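Long-range contacts in Lin1840 protein (Listeria innocua serovar 6a, PDB 4ZOC), which probably hydrolyses terminal, non-reducing beta-D-glucosyl residues with release of beta-D-glucose, as a glycoside hydrolase family 3 beta-glucosidase linked to beta-1,2-glucan breakdown: residues S269-V274 and E301-C306; K18-L23 and C306-L311; C189-A194 and L233-F238; A246-W251 and A290-E295. The protein carries 2 engineered substitutions. All blocks are in the same frame, centred on the assembly; numbering follows the deposited sequence.

Interaction 1 of 4, residues S269-V274 and E301-C306; sequences SAWGAV and EMMTTC. Engineered in segment 269-274: Ala270 (natural residue Asp). With BGC (beta-D-glucopyranose), chain G.
Three hydrogen bonds meet at Ser269 OG. The hydroxyl accepts from Met302 N at 2.9 Å along an almost straight path (N-H...O 171°), donates to Ala270 O, and takes a further hydrogen from a bridging water. That water also accepts from Val274 N and donates to Thr304 OG1, so it ties both segments together. A second direct bond runs from Gly272 N to Met302 O at 3.0 Å, nearly along the C=O axis. Glu301 OE2 is gripped twice within its own segment: Thr304 OG1 donates to its anti lone pair at 2.5 Å, while Cys306 N uses the syn one.

Ala270, an engineered residue (Asp in nature), opens a type II turn closed by Ala273 N on Ala270 O; Gly272 takes the positive phi of its third position. The turn projects Trp271, whose CG is anti to the backbone N (chi1 -176°). BGC C1 sits 3.7 Å above the plane over the centre of one indole face, so that the indole forms one wall of the glucose pocket. On the opposite face Met303 CB makes a CH-pi contact, 3.9 Å from the six-membered-ring centroid, and Met302 SD approaches the same ring obliquely and touches Trp271 CB.

This buried unit joins the ends of strands 266-268 and 301-302, with Leu61 of strand 59-61 against Trp271, and helix 286-295 packed on Val274 and Cys306.

Interaction 2 of 4, residues K18-L23 and C306-L311; sequences KIAQCL and CYIHEL
Ile308 places CG1 anti to its backbone N (chi1 -157°), and a chi2 of 86° then turns CD1 across to the other helix. On the facing segment Ile19 has CG2 anti to the backbone N and CG1 beside it (chi1 -67°), so its two branches diverge over helix 306-316. The longer branch continues extended to CD1.

The tip of Ile308 does most of the work on its side. Its CD1 lies 3.4 Å from Ala20 CA and 3.5 Å from Ala20 CB, pressing tightly against the backbone where the two segments come nearest, with the CA atoms of Ala20 and Ile308 5.9 Å apart. Leu23 CD2 reaches the same methyl from an oblique direction at 4.0 Å. Ile19 lies against the facing side of the opposing helix: CG2 rests against its backbone, 3.5 Å from Tyr307 O, whereas CG1 and CD1 run alongside Leu311 CB in the opposite sense, CG1 at 3.8 Å. Tyr307 meets Cys22 through one ring carbon, CD2, which is 3.8 Å from Cys22 CB, and Cys22 O lies near the ring plane at that edge. No hydrogen bond crosses the contact, which is wholly apolar in its side-chain pairs; the phenol OH of Tyr307 is satisfied by Val298 O.

In the TIM barrel the contact packs the end of helix 15-21, just before strand 23-25, against helix 306-316, which follows strand 301-302. Helix 322-338 flanks Lys18 and Cys22, and helix 286-295 flanks Tyr307.

Interaction 3 of 4, residues C189-A194 and L233-F238; sequences CVKHFA and LVMTAF
Val190 O is held by one strong hydrogen bond and one weaker contact: Met235 N donates at 2.9 Å nearly along the C=O axis, and Val234 CA adds a CA-H...O approach at 3.4 Å. Leu233 O has a similar pair, but Val190 N reaches it from above the carbonyl plane (37° out). Farther along, Phe193 N bonds to Met235 O at 2.9 Å almost straight (N-H...O 176°), and Ala237 N gives a weak bond to Phe193 O.

These link neighbouring parallel strands, 187-193 and 233-236, of the family 3 TIM barrel, whose short segments are inclined at 17°. The register slips by one residue between Val190 and Phe193, a beta bulge accompanied by cis peptides before His192 and before Ala194.

Cys189 and Leu233 share one face of the sheet, where Cys189 SG touches Leu233 CB at 3.7 Å; Val190 and Val234 share the other. The same sulfur also touches Met235 CB, and Phe193 CB meets Val234 CG1 at 3.7 Å. His192 and Met235 run side by side, CD2 to SD 3.9 Å, in an oblique sulfur-aromatic contact. Lys191 CG lies over the centre of the imidazole face, while His192 ND1 bonds to Asp140 and Lys191 NZ to Phe135 O.

Interaction 4 of 4, residues A246-W251 and A290-E295; sequences ATMNKW and AQFSME
From CB onward, the Met248 side chain follows Phe292. Its CB lies 3.9 Å from Phe292 CB, and the first torsion puts CG in the crowded position between backbone N and carbonyl carbon. The chain is extended at chi2 and bends at chi3 (-83°), which keeps the thioether beside the phenyl group: SD is 3.9 Å from Phe292 CD2, and the terminal CE comes closer to that ring carbon, at 3.6 Å. Both side chains point the same way, and the sulfur approaches the ring obliquely, 73° off its normal, as a Met-aromatic contact.

Next to this pair, Thr247 CG2 touches Ser293 OG at 3.8 Å; the two hydroxyls have partners elsewhere, Thr236 OG1 for Thr247 and Ala289 O for Ser293. Asn249 N-caps helix 250-260, its OD1 accepting from Leu252 N.

At the outer margin the bent Lys250 chain brings NZ to Glu295 OE1 at 2.7 Å, a salt bridge in which the ammonium stands 32° out of the carboxylate plane. Gln291 NE2 holds the other oxygen, Glu295 OE2, at 3.0 Å in a nearly straight bond, one turn back along the same helix.

With each carboxylate oxygen engaged by a different donor, the rotation of the Glu295 head group is restricted, and the nearby ammonium would be expected to favour its ionised form; being at an exposed lysine, the charge pair is probably partly screened by solvent.

All four contacts lie in the family 3 N-terminal TIM barrel, with centres 11 to 20 Å apart. Interaction 3 pairs strands 187-193 and 233-236 and precedes both segments of interactions 4 and 1, whose segments alternate along the chain. Interaction 2 spans them all, bringing residues 18-23 to the helix after the last strand, where strand 23-25 neighbours 301-302. Interaction 1 is in touch with each of the others: Ala270 N reaches Thr236 OG1, Glu301 OE1 reaches Tyr307 N, and Val274 packs on Thr247 and Ser293. Interactions 2 and 3 do not touch. The glucose-binding turn is thus continuous with barrel strands and outer helices.

Interaction 1 of 4, residues S269-V274 and E301-C306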
loop_
_atom_site.group_PDB
_atom_site.type_symbol
_atom_site.label_atom_id
_atom_site.label_comp_id
_atom_site.label_asym_id
_atom_site.label_seq_id
_atom_site.Cartn_x
_atom_site.Cartn_y
_atom_site.Cartn_z
ATOM N N SER A 269 2.143 27.096 -3.069
ATOM C CA SER A 269 1.528 26.085 -2.250
ATOM C C SER A 269 0.261 25.587 -2.833
ATOM O O SER A 269 -0.485 26.336 -3.458
ATOM C CB SER A 269 1.273 26.595 -0.814
ATOM O OG SER A 269 0.094 27.413 -0.679
ATOM N N ALA A 270 -0.042 24.302 -2.600
ATOM C CA ALA A 270 -1.408 23.850 -2.710
ATOM C C ALA A 270 -2.278 24.640 -1.697
ATOM O O ALA A 270 -1.728 25.311 -0.751
ATOM C CB ALA A 270 -1.492 22.345 -2.518
ATOM N N TRP A 271 -3.624 24.566 -1.825
ATOM C CA TRP A 271 -4.502 25.379 -1.016
ATOM C C TRP A 271 -4.346 25.108 0.476
ATOM O O TRP A 271 -4.572 24.020 0.933
ATOM C CB TRP A 271 -5.939 25.207 -1.406
ATOM C CG TRP A 271 -6.953 26.095 -0.688
ATOM C CD1 TRP A 271 -7.274 26.065 0.631
ATOM C CD2 TRP A 271 -7.793 27.090 -1.275
ATOM N NE1 TRP A 271 -8.266 26.947 0.910
ATOM C CE2 TRP A 271 -8.619 27.586 -0.250
ATOM C CE3 TRP A 271 -8.024 27.504 -2.576
ATOM C CZ2 TRP A 271 -9.599 28.562 -0.479
ATOM C CZ3 TRP A 271 -8.955 28.505 -2.798
ATOM C CH2 TRP A 271 -9.760 28.988 -1.769
ATOM N N GLY A 272 -3.960 26.168 1.211
ATOM C CA GLY A 272 -3.751 26.109 2.613
ATOM C C GLY A 272 -2.585 25.222 3.080
ATOM O O GLY A 272 -2.425 25.066 4.298
ATOM N N ALA A 273 -1.745 24.676 2.176
ATOM C CA ALA A 273 -0.802 23.667 2.569
ATOM C C ALA A 273 0.304 24.258 3.461
ATOM O O ALA A 273 0.994 23.532 4.215
ATOM C CB ALA A 273 -0.166 23.054 1.327
ATOM N N VAL A 274 0.523 25.562 3.380
ATOM C CA VAL A 274 1.489 26.177 4.328
ATOM C C VAL A 274 0.978 26.061 5.783
ATOM O O VAL A 274 1.694 25.561 6.644
ATOM C CB VAL A 274 1.795 27.652 3.964
ATOM C CG1 VAL A 274 2.645 28.246 5.056
ATOM C CG2 VAL A 274 2.512 27.760 2.592
ATOM N N GLU A 301 1.800 31.751 -1.024
ATOM C CA GLU A 301 0.933 31.072 -0.086
ATOM C C GLU A 301 -0.505 31.197 -0.547
ATOM O O GLU A 301 -1.051 32.299 -0.634
ATOM C CB GLU A 301 1.096 31.641 1.318
ATOM C CG GLU A 301 0.189 30.966 2.353
ATOM C CD GLU A 301 0.529 31.263 3.735
ATOM O OE1 GLU A 301 1.371 32.158 3.951
ATOM O OE2 GLU A 301 -0.102 30.636 4.634
ATOM N N MET A 302 -1.085 30.041 -0.899
ATOM C CA MET A 302 -2.403 30.048 -1.467
ATOM C C MET A 302 -3.493 30.080 -0.371
ATOM O O MET A 302 -3.793 29.056 0.283
ATOM C CB MET A 302 -2.589 28.787 -2.329
ATOM C CG MET A 302 -3.964 28.726 -2.973
ATOM S SD MET A 302 -4.310 27.273 -4.005
ATOM C CE MET A 302 -3.125 27.453 -5.345
ATOM N N MET A 303 -4.073 31.276 -0.129
ATOM C CA MET A 303 -5.311 31.417 0.733
ATOM C C MET A 303 -5.215 31.103 2.210
ATOM O O MET A 303 -6.180 30.896 2.903
ATOM C CB MET A 303 -6.459 30.700 0.077
ATOM C CG MET A 303 -7.137 31.587 -0.970
ATOM S SD MET A 303 -7.893 33.101 -0.248
ATOM C CE MET A 303 -9.325 32.401 0.573
ATOM N N THR A 304 -3.997 31.198 2.720
ATOM C CA THR A 304 -3.718 31.217 4.177
ATOM C C THR A 304 -2.769 32.383 4.471
ATOM O O THR A 304 -2.227 33.000 3.539
ATOM C CB THR A 304 -3.233 29.827 4.734
ATOM O OG1 THR A 304 -2.132 29.318 3.933
ATOM C CG2 THR A 304 -4.375 28.883 4.714
ATOM N N THR A 305 -2.616 32.651 5.772
ATOM C CA THR A 305 -2.107 33.863 6.291
ATOM C C THR A 305 -0.839 33.712 7.106
ATOM O O THR A 305 -0.484 34.653 7.766
ATOM C CB THR A 305 -3.156 34.569 7.137
ATOM O OG1 THR A 305 -3.504 33.755 8.248
ATOM C CG2 THR A 305 -4.439 34.838 6.352
ATOM N N CYS A 306 -0.088 32.597 7.015
ATOM C CA CYS A 306 1.104 32.479 7.740
ATOM C C CYS A 306 2.141 33.521 7.320
ATOM O O CYS A 306 2.700 34.208 8.178
ATOM C CB CYS A 306 1.746 31.058 7.606
ATOM S SG CYS A 306 0.598 29.769 8.089
HETATM C C2 BGC G . -11.424 24.317 -0.649
HETATM C C3 BGC G . -10.066 23.584 -0.376
HETATM C C4 BGC G . -9.534 22.797 -1.630
HETATM C C5 BGC G . -9.567 23.791 -2.813
HETATM C C6 BGC G . -9.064 23.089 -4.033
HETATM C C1 BGC G . -11.219 25.221 -1.811
HETATM O O1 BGC G . -12.414 25.998 -2.067
HETATM O O2 BGC G . -11.851 25.074 0.479
HETATM O O3 BGC G . -10.217 22.713 0.765
HETATM O O4 BGC G . -8.217 22.163 -1.413
HETATM O O5 BGC G . -10.874 24.440 -2.947
HETATM O O6 BGC G . -10.011 22.077 -4.365
HETATM O O HOH W 1 -0.982 27.608 2.102
#

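Interaction 2 of 4, residues K18-L23 and C306-L311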
loop_
_atom_site.group_PDB
_atom_site.type_symbol
_atom_site.label_atom_id
_atom_site.label_comp_id
_atom_site.label_asym_id
_atom_site.label_seq_id
_atom_site.Cartn_x
_atom_site.Cartn_y
_atom_site.Cartn_z
ATOM N N LYS A 18 6.772 43.481 0.149
ATOM C CA LYS A 18 7.408 42.217 -0.274
ATOM C C LYS A 18 6.680 41.037 0.333
ATOM O O LYS A 18 6.397 40.063 -0.396
ATOM C CB LYS A 18 8.890 42.163 0.084
ATOM C CG LYS A 18 9.664 43.167 -0.694
ATOM C CD LYS A 18 11.166 43.058 -0.560
ATOM C CE LYS A 18 11.647 43.485 0.804
ATOM N NZ LYS A 18 13.124 43.514 0.761
ATOM N N ILE A 19 6.324 41.119 1.603
ATOM C CA ILE A 19 5.607 40.034 2.278
ATOM C C ILE A 19 4.250 39.749 1.568
ATOM O O ILE A 19 3.945 38.591 1.232
ATOM C CB ILE A 19 5.393 40.355 3.790
ATOM C CG1 ILE A 19 6.739 40.397 4.611
ATOM C CG2 ILE A 19 4.330 39.412 4.413
ATOM C CD1 ILE A 19 6.553 40.904 6.040
ATOM N N ALA A 20 3.444 40.778 1.299
ATOM C CA ALA A 20 2.152 40.572 0.675
ATOM C C ALA A 20 2.229 40.076 -0.751
ATOM O O ALA A 20 1.276 39.404 -1.232
ATOM C CB ALA A 20 1.332 41.870 0.755
ATOM N N GLN A 21 3.335 40.394 -1.447
ATOM C CA GLN A 21 3.549 39.910 -2.802
ATOM C C GLN A 21 3.479 38.361 -2.786
ATOM O O GLN A 21 3.174 37.778 -3.798
ATOM C CB GLN A 21 4.942 40.387 -3.388
ATOM C CG GLN A 21 5.169 40.093 -4.854
ATOM C CD GLN A 21 4.179 40.659 -5.830
ATOM O OE1 GLN A 21 4.041 40.130 -6.933
ATOM N NE2 GLN A 21 3.585 41.810 -5.507
ATOM N N CYS A 22 3.779 37.727 -1.655
ATOM C CA CYS A 22 3.791 36.281 -1.507
ATOM C C CYS A 22 2.456 35.667 -1.048
ATOM O O CYS A 22 2.446 34.508 -0.616
ATOM C CB CYS A 22 4.912 35.840 -0.531
ATOM S SG CYS A 22 6.553 36.353 -1.100
ATOM N N LEU A 23 1.358 36.431 -1.173
ATOM C CA LEU A 23 0.021 36.013 -0.836
ATOM C C LEU A 23 -0.899 35.954 -2.082
ATOM O O LEU A 23 -0.922 36.861 -2.912
ATOM C CB LEU A 23 -0.554 36.958 0.157
ATOM C CG LEU A 23 -2.008 36.716 0.542
ATOM C CD1 LEU A 23 -2.184 35.487 1.384
ATOM C CD2 LEU A 23 -2.497 37.943 1.236
ATOM N N CYS A 306 -0.088 32.597 7.015
ATOM C CA CYS A 306 1.104 32.479 7.740
ATOM C C CYS A 306 2.141 33.521 7.320
ATOM O O CYS A 306 2.700 34.208 8.178
ATOM C CB CYS A 306 1.746 31.058 7.606
ATOM S SG CYS A 306 0.598 29.769 8.089
ATOM N N TYR A 307 2.429 33.621 6.017
ATOM C CA TYR A 307 3.376 34.619 5.548
ATOM C C TYR A 307 2.980 36.010 5.939
ATOM O O TYR A 307 3.779 36.765 6.574
ATOM C CB TYR A 307 3.616 34.560 4.038
ATOM C CG TYR A 307 4.507 33.381 3.538
ATOM C CD1 TYR A 307 5.201 32.522 4.420
ATOM C CD2 TYR A 307 4.623 33.132 2.174
ATOM C CE1 TYR A 307 6.011 31.528 3.943
ATOM C CE2 TYR A 307 5.450 32.145 1.693
ATOM C CZ TYR A 307 6.115 31.296 2.591
ATOM O OH TYR A 307 6.966 30.348 2.145
ATOM N N ILE A 308 1.753 36.359 5.562
ATOM C CA ILE A 308 1.283 37.736 5.756
ATOM C C ILE A 308 1.387 38.204 7.227
ATOM O O ILE A 308 1.843 39.316 7.505
ATOM C CB ILE A 308 -0.072 37.904 5.046
ATOM C CG1 ILE A 308 -0.319 39.378 4.724
ATOM C CG2 ILE A 308 -1.228 37.337 5.824
ATOM C CD1 ILE A 308 0.281 39.817 3.412
ATOM N N HIS A 309 1.015 37.338 8.167
ATOM C CA HIS A 309 1.006 37.705 9.579
ATOM C C HIS A 309 2.338 37.467 10.312
ATOM O O HIS A 309 2.609 38.152 11.313
ATOM C CB HIS A 309 -0.169 37.036 10.299
ATOM C CG HIS A 309 -1.509 37.526 9.849
ATOM N ND1 HIS A 309 -1.745 38.835 9.493
ATOM C CD2 HIS A 309 -2.685 36.872 9.668
ATOM C CE1 HIS A 309 -3.002 38.963 9.084
ATOM N NE2 HIS A 309 -3.595 37.788 9.193
ATOM N N GLU A 310 3.198 36.596 9.809
ATOM C CA GLU A 310 4.438 36.194 10.562
ATOM C C GLU A 310 5.827 36.549 9.985
ATOM O O GLU A 310 6.849 36.581 10.746
ATOM C CB GLU A 310 4.463 34.665 10.822
ATOM C CG GLU A 310 3.195 34.159 11.451
ATOM C CD GLU A 310 3.042 34.504 12.907
ATOM O OE1 GLU A 310 3.986 35.035 13.554
ATOM O OE2 GLU A 310 1.947 34.197 13.449
ATOM N N LEU A 311 5.921 36.799 8.678
ATOM C CA LEU A 311 7.247 37.025 8.038
ATOM C C LEU A 311 7.901 38.254 8.606
ATOM O O LEU A 311 9.110 38.254 8.797
ATOM C CB LEU A 311 7.146 37.144 6.528
ATOM C CG LEU A 311 6.944 35.839 5.736
ATOM C CD1 LEU A 311 7.042 36.128 4.265
ATOM C CD2 LEU A 311 8.003 34.812 6.068
#

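Interaction 3 of 4, residues C189-A194 and L233-F238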
loop_
_atom_site.group_PDB
_atom_site.type_symbol
_atom_site.label_atom_id
_atom_site.label_comp_id
_atom_site.label_asym_id
_atom_site.label_seq_id
_atom_site.Cartn_x
_atom_site.Cartn_y
_atom_site.Cartn_z
ATOM N N CYS A 189 1.479 25.275 -14.602
ATOM C CA CYS A 189 1.960 24.989 -13.300
ATOM C C CYS A 189 1.845 23.464 -13.074
ATOM O O CYS A 189 0.767 22.919 -12.944
ATOM C CB CYS A 189 1.111 25.671 -12.241
ATOM S SG CYS A 189 1.597 25.400 -10.559
ATOM N N VAL A 190 2.995 22.838 -12.973
ATOM C CA VAL A 190 3.131 21.385 -12.702
ATOM C C VAL A 190 2.641 21.125 -11.303
ATOM O O VAL A 190 3.023 21.863 -10.411
ATOM C CB VAL A 190 4.636 20.966 -12.858
ATOM C CG1 VAL A 190 4.963 19.597 -12.286
ATOM C CG2 VAL A 190 5.047 20.942 -14.331
ATOM N N LYS A 191 1.881 20.053 -11.064
ATOM C CA LYS A 191 1.465 19.736 -9.702
ATOM C C LYS A 191 1.376 18.174 -9.616
ATOM O O LYS A 191 1.322 17.504 -10.688
ATOM C CB LYS A 191 0.129 20.423 -9.317
ATOM C CG LYS A 191 -1.052 19.896 -10.090
ATOM C CD LYS A 191 -2.260 20.783 -9.902
ATOM C CE LYS A 191 -3.545 20.186 -10.384
ATOM N NZ LYS A 191 -4.649 21.123 -10.249
ATOM N N HIS A 192 1.438 17.621 -8.422
ATOM C CA HIS A 192 1.654 18.231 -7.130
ATOM C C HIS A 192 2.993 17.679 -6.638
ATOM O O HIS A 192 3.166 16.465 -6.487
ATOM C CB HIS A 192 0.537 17.829 -6.091
ATOM C CG HIS A 192 -0.849 18.167 -6.529
ATOM N ND1 HIS A 192 -1.604 17.318 -7.312
ATOM C CD2 HIS A 192 -1.643 19.246 -6.264
ATOM C CE1 HIS A 192 -2.785 17.890 -7.559
ATOM N NE2 HIS A 192 -2.832 19.044 -6.913
ATOM N N PHE A 193 3.938 18.560 -6.387
ATOM C CA PHE A 193 5.304 18.124 -6.103
ATOM C C PHE A 193 5.374 17.686 -4.640
ATOM O O PHE A 193 5.249 18.540 -3.758
ATOM C CB PHE A 193 6.320 19.253 -6.452
ATOM C CG PHE A 193 7.704 18.757 -6.736
ATOM C CD1 PHE A 193 8.006 18.137 -7.949
ATOM C CD2 PHE A 193 8.704 18.898 -5.773
ATOM C CE1 PHE A 193 9.297 17.691 -8.234
ATOM C CE2 PHE A 193 9.995 18.472 -6.039
ATOM C CZ PHE A 193 10.279 17.834 -7.251
ATOM N N ALA A 194 5.526 16.381 -4.288
ATOM C CA ALA A 194 5.656 15.223 -5.147
ATOM C C ALA A 194 5.007 14.034 -4.536
ATOM O O ALA A 194 4.901 13.979 -3.329
ATOM C CB ALA A 194 7.129 14.808 -5.349
ATOM N N LEU A 233 5.596 27.275 -13.527
ATOM C CA LEU A 233 5.428 27.191 -12.086
ATOM C C LEU A 233 5.377 25.716 -11.632
ATOM O O LEU A 233 5.119 24.839 -12.449
ATOM C CB LEU A 233 4.123 27.842 -11.621
ATOM C CG LEU A 233 3.967 29.371 -11.784
ATOM C CD1 LEU A 233 3.528 29.745 -13.179
ATOM C CD2 LEU A 233 2.974 29.886 -10.730
ATOM N N VAL A 234 5.620 25.481 -10.365
ATOM C CA VAL A 234 5.383 24.209 -9.716
ATOM C C VAL A 234 4.534 24.454 -8.490
ATOM O O VAL A 234 4.699 25.469 -7.811
ATOM C CB VAL A 234 6.706 23.531 -9.356
ATOM C CG1 VAL A 234 6.496 22.222 -8.573
ATOM C CG2 VAL A 234 7.460 23.234 -10.615
ATOM N N MET A 235 3.647 23.516 -8.154
ATOM C CA MET A 235 2.815 23.642 -6.960
ATOM C C MET A 235 3.166 22.515 -5.987
ATOM O O MET A 235 3.426 21.379 -6.429
ATOM C CB MET A 235 1.303 23.530 -7.321
ATOM C CG MET A 235 0.361 23.525 -6.134
ATOM S SD MET A 235 -1.342 23.137 -6.531
ATOM C CE MET A 235 -1.770 24.580 -7.520
ATOM N N THR A 236 3.225 22.829 -4.688
ATOM C CA THR A 236 3.537 21.782 -3.653
ATOM C C THR A 236 2.406 20.757 -3.481
ATOM O O THR A 236 1.283 21.003 -3.954
ATOM C CB THR A 236 3.813 22.430 -2.294
ATOM O OG1 THR A 236 2.583 22.899 -1.682
ATOM C CG2 THR A 236 4.907 23.512 -2.432
ATOM N N ALA A 237 2.724 19.613 -2.828
ATOM C CA ALA A 237 1.705 18.602 -2.554
ATOM C C ALA A 237 1.230 18.678 -1.083
ATOM O O ALA A 237 1.944 19.128 -0.203
ATOM C CB ALA A 237 2.312 17.206 -2.821
ATOM N N PHE A 238 0.024 18.159 -0.844
ATOM C CA PHE A 238 -0.489 18.037 0.488
ATOM C C PHE A 238 0.177 17.022 1.396
ATOM O O PHE A 238 0.129 17.171 2.652
ATOM C CB PHE A 238 -1.955 17.708 0.441
ATOM C CG PHE A 238 -2.812 18.807 -0.084
ATOM C CD1 PHE A 238 -2.877 20.028 0.600
ATOM C CD2 PHE A 238 -3.568 18.630 -1.221
ATOM C CE1 PHE A 238 -3.712 21.024 0.164
ATOM C CE2 PHE A 238 -4.422 19.651 -1.659
ATOM C CZ PHE A 238 -4.460 20.841 -0.999
#

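Interaction 4 of 4, residues A246-W251 and A290-E295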
loop_
_atom_site.group_PDB
_atom_site.type_symbol
_atom_site.label_atom_id
_atom_site.label_comp_id
_atom_site.label_asym_id
_atom_site.label_seq_id
_atom_site.Cartn_x
_atom_site.Cartn_y
_atom_site.Cartn_z
ATOM N N ALA A 246 5.411 18.011 2.017
ATOM C CA ALA A 246 6.133 18.505 0.856
ATOM C C ALA A 246 6.390 20.027 0.919
ATOM O O ALA A 246 7.459 20.531 0.504
ATOM C CB ALA A 246 5.371 18.145 -0.426
ATOM N N THR A 247 5.410 20.772 1.415
ATOM C CA THR A 247 5.437 22.257 1.377
ATOM C C THR A 247 6.618 22.812 2.160
ATOM O O THR A 247 7.201 23.833 1.747
ATOM C CB THR A 247 4.080 22.815 1.908
ATOM O OG1 THR A 247 3.062 22.285 1.018
ATOM C CG2 THR A 247 4.029 24.358 1.939
ATOM N N MET A 248 6.984 22.133 3.241
ATOM C CA MET A 248 8.183 22.572 4.019
ATOM C C MET A 248 9.342 21.600 3.929
ATOM O O MET A 248 10.212 21.572 4.820
ATOM C CB MET A 248 7.806 22.827 5.495
ATOM C CG MET A 248 7.273 21.644 6.282
ATOM S SD MET A 248 7.195 21.871 8.061
ATOM C CE MET A 248 8.903 21.479 8.511
ATOM N N ASN A 249 9.385 20.807 2.854
ATOM C CA ASN A 249 10.452 19.822 2.727
ATOM C C ASN A 249 11.635 20.422 1.973
ATOM O O ASN A 249 11.578 20.594 0.799
ATOM C CB ASN A 249 9.917 18.585 2.095
ATOM C CG ASN A 249 10.905 17.457 2.092
ATOM O OD1 ASN A 249 12.078 17.663 1.925
ATOM N ND2 ASN A 249 10.393 16.227 2.262
ATOM N N LYS A 250 12.690 20.811 2.711
ATOM C CA LYS A 250 13.782 21.558 2.123
ATOM C C LYS A 250 14.515 20.748 1.150
ATOM O O LYS A 250 14.935 21.223 0.085
ATOM C CB LYS A 250 14.820 22.064 3.182
ATOM C CG LYS A 250 14.270 22.878 4.260
ATOM C CD LYS A 250 15.389 23.474 5.150
ATOM C CE LYS A 250 15.084 23.280 6.624
ATOM N NZ LYS A 250 13.954 24.152 7.111
ATOM N N TRP A 251 14.787 19.500 1.522
ATOM C CA TRP A 251 15.494 18.607 0.639
ATOM C C TRP A 251 14.720 18.495 -0.687
ATOM O O TRP A 251 15.241 18.687 -1.770
ATOM C CB TRP A 251 15.661 17.210 1.268
ATOM C CG TRP A 251 16.103 16.206 0.225
ATOM C CD1 TRP A 251 17.345 15.993 -0.205
ATOM C CD2 TRP A 251 15.273 15.256 -0.436
ATOM N NE1 TRP A 251 17.353 15.005 -1.149
ATOM C CE2 TRP A 251 16.081 14.542 -1.310
ATOM C CE3 TRP A 251 13.907 14.968 -0.387
ATOM C CZ2 TRP A 251 15.589 13.525 -2.139
ATOM C CZ3 TRP A 251 13.418 13.998 -1.203
ATOM C CH2 TRP A 251 14.268 13.244 -2.052
ATOM N N ALA A 290 5.368 29.464 8.541
ATOM C CA ALA A 290 5.970 30.502 7.690
ATOM C C ALA A 290 7.465 30.334 7.555
ATOM O O ALA A 290 8.042 30.366 6.472
ATOM C CB ALA A 290 5.627 31.893 8.287
ATOM N N GLN A 291 8.139 30.176 8.671
ATOM C CA GLN A 291 9.590 30.051 8.593
ATOM C C GLN A 291 10.013 28.856 7.751
ATOM O O GLN A 291 10.844 28.962 6.895
ATOM C CB GLN A 291 10.187 29.909 9.995
ATOM C CG GLN A 291 11.693 29.850 10.009
ATOM C CD GLN A 291 12.261 29.555 11.395
ATOM O OE1 GLN A 291 11.654 29.821 12.442
ATOM N NE2 GLN A 291 13.464 29.035 11.398
ATOM N N PHE A 292 9.456 27.684 8.055
ATOM C CA PHE A 292 9.933 26.442 7.402
ATOM C C PHE A 292 9.521 26.428 5.916
ATOM O O PHE A 292 10.268 26.021 5.082
ATOM C CB PHE A 292 9.396 25.205 8.148
ATOM C CG PHE A 292 9.725 25.171 9.622
ATOM C CD1 PHE A 292 10.864 25.808 10.116
ATOM C CD2 PHE A 292 8.944 24.444 10.489
ATOM C CE1 PHE A 292 11.150 25.735 11.479
ATOM C CE2 PHE A 292 9.256 24.347 11.853
ATOM C CZ PHE A 292 10.351 25.008 12.315
ATOM N N SER A 293 8.356 26.992 5.597
ATOM C CA SER A 293 7.933 27.093 4.198
ATOM C C SER A 293 8.808 28.024 3.413
ATOM O O SER A 293 9.164 27.706 2.326
ATOM C CB SER A 293 6.430 27.445 4.077
ATOM O OG SER A 293 5.667 26.387 4.671
ATOM N N MET A 294 9.177 29.179 3.974
ATOM C CA MET A 294 10.081 30.052 3.223
ATOM C C MET A 294 11.507 29.461 3.104
ATOM O O MET A 294 12.158 29.589 2.068
ATOM C CB MET A 294 10.123 31.483 3.779
ATOM C CG MET A 294 10.871 32.402 2.834
ATOM S SD MET A 294 10.216 34.066 2.744
ATOM C CE MET A 294 9.004 33.843 1.460
ATOM N N GLU A 295 11.979 28.802 4.154
ATOM C CA GLU A 295 13.235 28.113 4.067
ATOM C C GLU A 295 13.236 27.099 2.924
ATOM O O GLU A 295 14.245 26.880 2.241
ATOM C CB GLU A 295 13.540 27.444 5.381
ATOM C CG GLU A 295 14.060 28.427 6.442
ATOM C CD GLU A 295 14.192 27.836 7.820
ATOM O OE1 GLU A 295 13.749 26.690 7.985
ATOM O OE2 GLU A 295 14.797 28.511 8.728
#